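Local coordinates for protein beta-porphyranase A (Bacteroides plebeius, PDB 4AW7) that hydrolyses the beta-1,4 linkages between galactose and L-galactose-6-sulfate in porphyran, the sulfated polysaccharide of red seaweeds, at residues H325-A328 against A329-Y332; S449-P452 against N453-I456; S478-Y481 against L482-I485. One frame throughout, in Å; residues are numbered along the deposited sequence.

How the interactions relate
From the N terminus, interaction 1 comes first, forming a tight turn within the long loop between strands 311-316 and 340-342, at the substrate-binding end of the catalytic domain. Interaction 2 follows as the turn between strand 447-450 and strand 454-462 of the beta-sandwich, resting on helix 293-305, which precedes strand 311-316. Interaction 3 lies further on, at an irregular place inside strand 469-484, which pairs with strand 577-589. The three follow one another in series, so none nests within or crosses another. Their centres lie about 37 Å apart (1 and 2), 36 Å (2 and 3) and 50 Å (1 and 3); interactions 1 and 3 sit on opposite sides of the chain's centre.

Interaction 1: H325-A328 against A329-Y332; sequences HITA and ANNY
T327 and Y332 bring the chain back on itself: Y332 N donates to T327 O over 2.7 Å, and inside that loop N331 N donates to A328 O over 2.9 Å. N331 and Y332 both take left-handed backbone angles, which asparagine accepts more readily than most residues, while I326 just upstream centres an inverse gamma turn. N330 N reaches T327 OG1 at 3.1 Å and, more weakly, T327 O. With OG1 between the backbone N and the carbonyl carbon (chi1 61°), this torsion turns the hydroxyl toward the N330 amide, which meets it at 141°. The outer bond spanning six residues around an inner one spanning four is the pattern of a Schellman motif, here in a loop beside the substrate cleft, following the substrate-binding W324. The short amide side chain of N330 folds back so that ND2 donates almost straight to H325 O, 2.9 Å away, with that oxygen in the amide plane. The same ND2 stands 3.4 Å above the centre of the H325 imidazole, amide and ring being tilted by only 27°. The ring's rotation is fixed by D283 at NE2 and T333 O at ND1, acceptors that could favour a proton on both nitrogens. On Y332, the ring lays one face over the T327-A328 peptide, with A328 CA 4.1 Å from its centroid, and the small A328 CB packs near the phenol end.

Interaction 2: S449-P452 against N453-I456; sequences SIVP and NQTI
A type II beta turn from V451 to Q454 joins strand 447-450 to strand 454-462 in the beta-sandwich, closed by Q454 N donating to V451 O over 3.1 Å. P452 and N453 occupy its corners: the proline ring restricts phi to the value needed at the first, and asparagine tolerates the left-handed conformation of the second. The side chain of Q454 then adds a second tie. Its CG is anti to the backbone N (chi1 178°) and the chain beyond stays extended, carrying the amide back alongside the incoming strand. There OE1 takes the V451 N-H at 2.9 Å, nearly straight and in the carbonyl plane. A water also donates to Q454 OE1 over 2.7 Å and bridges it to S449 O, while Q454 NE2 bonds to S425 OG; partners at both ends thus fix which way the amide is flipped. A glutamine suits this place because it offers an acceptor and a donor on a chain long enough to reach across the turn. Nearby, the buried side chains of I450 and I456 run antiparallel to each other, with I450 CG1 4.0 Å from I456 CD1, and I450 CD1 comes to 3.4 Å from Q454 O. V451 CG2 lies against Q454 CB at 3.7 Å. N453 OD1 bonds to H299 NE2 on helix 293-305, so the turn also meets the catalytic domain. Proline at the first corner and a residue that tolerates left-handed angles at the second suit a type II turn, here linking consecutive strands of a beta-sandwich.

Interaction 3: S478-Y481 against L482-I485; sequences SSEY and LKPI
K483 NZ and E480 OE1 form a salt bridge of 2.9 Å, the ammonium meeting the carboxylate oxygen nearly in line with its C-O bond. Both long chains must bend to do this: the glutamate folds at chi2 (-72°), and the lysine kinks at chi2 and chi3, which brings K483 CD to 3.2 Å from Y481 O on the way. Flexible side chains of opposite charge suit this surface position, where they span two intervening residues. Upstream, S478 OG accepts the E480 N-H over 3.1 Å, forming an ST turn. The two residues that separate the pair in sequence, Y481 and L482, send their side chains out alongside one another. L482 CB stands 3.6 Å over the middle of the tyrosine ring, only 4° from its normal, a CH-pi contact, and L482 CD2 reaches the phenol end. The Y481 OH bonds to W208 NE1, and both side chains pack on helix 245-262, which a flat aromatic and a branched aliphatic group fit well. L482, first residue of the bulge, has left-handed backbone angles, uncommon for a residue other than glycine. With K483 it faces the single residue V578 of strand 577-589, the arrangement of a G1 beta bulge in an antiparallel pair.

Interaction 1: H325-A328 against A329-Y332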
# COMPACT_ATOMS: atom_id res chain seq x y z
N HIS A 325 -19.46 -8.14 15.48
CA HIS A 325 -20.33 -8.53 14.36
C HIS A 325 -21.28 -9.67 14.74
O HIS A 325 -22.27 -9.93 14.04
CB HIS A 325 -19.48 -8.99 13.16
CG HIS A 325 -20.26 -9.19 11.88
ND1 HIS A 325 -20.87 -10.37 11.54
CD2 HIS A 325 -20.41 -8.37 10.82
CE1 HIS A 325 -21.41 -10.26 10.33
NE2 HIS A 325 -21.17 -9.04 9.88
N ILE A 326 -20.91 -10.40 15.79
CA ILE A 326 -21.53 -11.70 16.08
C ILE A 326 -22.77 -11.45 16.95
O ILE A 326 -22.70 -11.49 18.17
CB ILE A 326 -20.55 -12.68 16.75
CG1 ILE A 326 -19.26 -12.82 15.94
CG2 ILE A 326 -21.21 -14.04 16.93
CD1 ILE A 326 -18.22 -13.63 16.58
N THR A 327 -23.86 -11.12 16.29
CA THR A 327 -25.06 -10.64 16.97
C THR A 327 -26.26 -11.39 16.43
O THR A 327 -26.21 -11.97 15.34
CB THR A 327 -25.29 -9.14 16.70
OG1 THR A 327 -25.48 -8.96 15.29
CG2 THR A 327 -24.13 -8.26 17.23
N ALA A 328 -27.37 -11.32 17.17
CA ALA A 328 -28.65 -11.84 16.69
C ALA A 328 -29.04 -11.23 15.36
O ALA A 328 -29.47 -11.95 14.45
CB ALA A 328 -29.76 -11.59 17.75
N ALA A 329 -28.85 -9.91 15.22
CA ALA A 329 -29.20 -9.21 13.99
C ALA A 329 -28.41 -9.71 12.76
O ALA A 329 -28.88 -9.63 11.64
CB ALA A 329 -29.03 -7.69 14.17
N ASN A 330 -27.21 -10.24 12.99
CA ASN A 330 -26.41 -10.84 11.92
C ASN A 330 -26.45 -12.37 11.91
O ASN A 330 -25.63 -13.04 11.27
CB ASN A 330 -24.95 -10.35 12.06
CG ASN A 330 -24.79 -8.88 11.70
OD1 ASN A 330 -25.57 -8.33 10.90
ND2 ASN A 330 -23.73 -8.25 12.24
N ASN A 331 -27.45 -12.94 12.60
CA ASN A 331 -27.61 -14.38 12.67
C ASN A 331 -26.34 -15.04 13.22
O ASN A 331 -26.00 -16.17 12.84
CB ASN A 331 -27.96 -14.98 11.28
CG ASN A 331 -29.31 -14.53 10.75
OD1 ASN A 331 -30.23 -14.20 11.52
ND2 ASN A 331 -29.45 -14.51 9.43
N TYR A 332 -25.64 -14.32 14.09
CA TYR A 332 -24.42 -14.81 14.75
C TYR A 332 -23.27 -15.17 13.79
O TYR A 332 -22.37 -15.94 14.15
CB TYR A 332 -24.74 -16.00 15.67
CG TYR A 332 -25.76 -15.64 16.72
CD1 TYR A 332 -25.40 -14.89 17.84
CD2 TYR A 332 -27.09 -16.01 16.56
CE1 TYR A 332 -26.35 -14.54 18.80
CE2 TYR A 332 -28.04 -15.66 17.51
CZ TYR A 332 -27.67 -14.94 18.63
OH TYR A 332 -28.63 -14.61 19.57

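Interaction 2: S449-P452 against N453-I456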
# COMPACT_ATOMS: atom_id res chain seq x y z
N SER A 449 7.47 -22.85 -12.50
CA SER A 449 6.18 -22.58 -13.06
C SER A 449 5.33 -21.99 -11.91
O SER A 449 5.30 -22.50 -10.76
CB SER A 449 5.55 -23.83 -13.66
OG SER A 449 4.26 -23.60 -14.13
N ILE A 450 4.70 -20.86 -12.21
CA ILE A 450 3.87 -20.16 -11.23
C ILE A 450 2.52 -19.86 -11.85
O ILE A 450 2.44 -19.25 -12.93
CB ILE A 450 4.60 -18.93 -10.67
CG1 ILE A 450 3.81 -18.29 -9.54
CG2 ILE A 450 5.00 -17.95 -11.74
CD1 ILE A 450 4.62 -17.20 -8.81
N VAL A 451 1.46 -20.30 -11.20
CA VAL A 451 0.13 -20.12 -11.72
C VAL A 451 -0.52 -18.81 -11.22
O VAL A 451 -0.06 -18.20 -10.24
CB VAL A 451 -0.78 -21.33 -11.44
CG1 VAL A 451 -0.15 -22.62 -12.03
CG2 VAL A 451 -1.15 -21.50 -10.02
N PRO A 452 -1.57 -18.34 -11.88
CA PRO A 452 -2.26 -17.12 -11.39
C PRO A 452 -2.69 -17.29 -9.94
O PRO A 452 -3.17 -18.36 -9.58
CB PRO A 452 -3.44 -16.96 -12.32
CG PRO A 452 -2.97 -17.60 -13.58
CD PRO A 452 -2.13 -18.77 -13.18
N ASN A 453 -2.52 -16.25 -9.12
CA ASN A 453 -2.88 -16.27 -7.70
C ASN A 453 -2.09 -17.25 -6.85
O ASN A 453 -2.51 -17.64 -5.76
CB ASN A 453 -4.39 -16.44 -7.54
CG ASN A 453 -5.17 -15.35 -8.22
OD1 ASN A 453 -4.81 -14.18 -8.18
ND2 ASN A 453 -6.20 -15.74 -8.96
N GLN A 454 -0.90 -17.60 -7.35
CA GLN A 454 0.07 -18.34 -6.59
C GLN A 454 1.25 -17.41 -6.30
O GLN A 454 1.70 -16.66 -7.16
CB GLN A 454 0.56 -19.58 -7.35
CG GLN A 454 1.62 -20.36 -6.63
CD GLN A 454 2.15 -21.55 -7.45
OE1 GLN A 454 2.12 -21.54 -8.66
NE2 GLN A 454 2.74 -22.53 -6.76
N THR A 455 1.71 -17.46 -5.05
CA THR A 455 2.91 -16.79 -4.60
C THR A 455 3.85 -17.84 -4.02
O THR A 455 3.40 -18.71 -3.24
CB THR A 455 2.57 -15.71 -3.57
OG1 THR A 455 1.54 -14.88 -4.10
CG2 THR A 455 3.77 -14.90 -3.15
N ILE A 456 5.11 -17.74 -4.35
CA ILE A 456 6.14 -18.69 -3.92
C ILE A 456 7.20 -17.93 -3.13
O ILE A 456 7.65 -16.85 -3.53
CB ILE A 456 6.78 -19.40 -5.18
CG1 ILE A 456 5.73 -20.30 -5.88
CG2 ILE A 456 8.04 -20.21 -4.84
CD1 ILE A 456 6.09 -20.75 -7.30
O HOH W 1 2.60 -23.92 -9.93

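Interaction 3: S478-Y481 against L482-I485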
# COMPACT_ATOMS: atom_id res chain seq x y z
N SER A 478 8.89 14.74 -11.84
CA SER A 478 8.85 15.89 -12.75
C SER A 478 8.08 17.05 -12.16
O SER A 478 7.13 16.84 -11.42
CB SER A 478 8.25 15.44 -14.05
OG SER A 478 8.27 16.49 -15.05
N SER A 479 8.41 18.29 -12.56
CA SER A 479 7.61 19.45 -12.25
C SER A 479 6.30 19.42 -13.00
O SER A 479 5.40 20.20 -12.66
CB SER A 479 8.36 20.73 -12.63
OG SER A 479 8.63 20.76 -14.03
N GLU A 480 6.18 18.57 -14.02
CA GLU A 480 4.98 18.45 -14.85
C GLU A 480 4.21 17.20 -14.52
O GLU A 480 4.80 16.13 -14.46
CB GLU A 480 5.37 18.42 -16.33
CG GLU A 480 6.01 19.69 -16.83
CD GLU A 480 5.00 20.79 -16.94
OE1 GLU A 480 3.98 20.59 -17.61
OE2 GLU A 480 5.24 21.81 -16.31
N TYR A 481 2.91 17.33 -14.30
CA TYR A 481 2.02 16.19 -14.10
C TYR A 481 0.66 16.51 -14.71
O TYR A 481 0.41 17.66 -15.12
CB TYR A 481 1.92 15.73 -12.61
CG TYR A 481 0.74 16.29 -11.86
CD1 TYR A 481 0.50 17.66 -11.84
CD2 TYR A 481 -0.10 15.47 -11.15
CE1 TYR A 481 -0.63 18.17 -11.20
CE2 TYR A 481 -1.22 15.96 -10.49
CZ TYR A 481 -1.50 17.33 -10.53
OH TYR A 481 -2.64 17.79 -9.89
N LEU A 482 -0.22 15.52 -14.76
CA LEU A 482 -1.62 15.70 -15.18
C LEU A 482 -1.73 16.54 -16.44
O LEU A 482 -2.29 17.65 -16.45
CB LEU A 482 -2.47 16.24 -14.01
CG LEU A 482 -3.98 16.25 -14.24
CD1 LEU A 482 -4.51 14.87 -14.64
CD2 LEU A 482 -4.66 16.72 -12.97
N LYS A 483 -1.24 15.99 -17.54
CA LYS A 483 -1.20 16.71 -18.81
C LYS A 483 -2.19 16.10 -19.79
O LYS A 483 -2.14 14.91 -20.05
CB LYS A 483 0.21 16.65 -19.41
CG LYS A 483 1.33 17.21 -18.55
CD LYS A 483 1.14 18.61 -18.10
CE LYS A 483 1.23 19.58 -19.27
NZ LYS A 483 1.43 21.01 -18.82
N PRO A 484 -3.10 16.91 -20.36
CA PRO A 484 -4.03 16.36 -21.33
C PRO A 484 -3.33 16.00 -22.62
O PRO A 484 -2.40 16.69 -23.04
CB PRO A 484 -4.98 17.52 -21.59
CG PRO A 484 -4.27 18.71 -21.23
CD PRO A 484 -3.35 18.33 -20.11
N ILE A 485 -3.73 14.89 -23.21
CA ILE A 485 -3.12 14.35 -24.41
C ILE A 485 -3.89 14.77 -25.67
O ILE A 485 -5.09 14.55 -25.77
CB ILE A 485 -3.08 12.83 -24.37
CG1 ILE A 485 -2.27 12.35 -23.13
CG2 ILE A 485 -2.52 12.22 -25.68
CD1 ILE A 485 -2.50 10.87 -22.78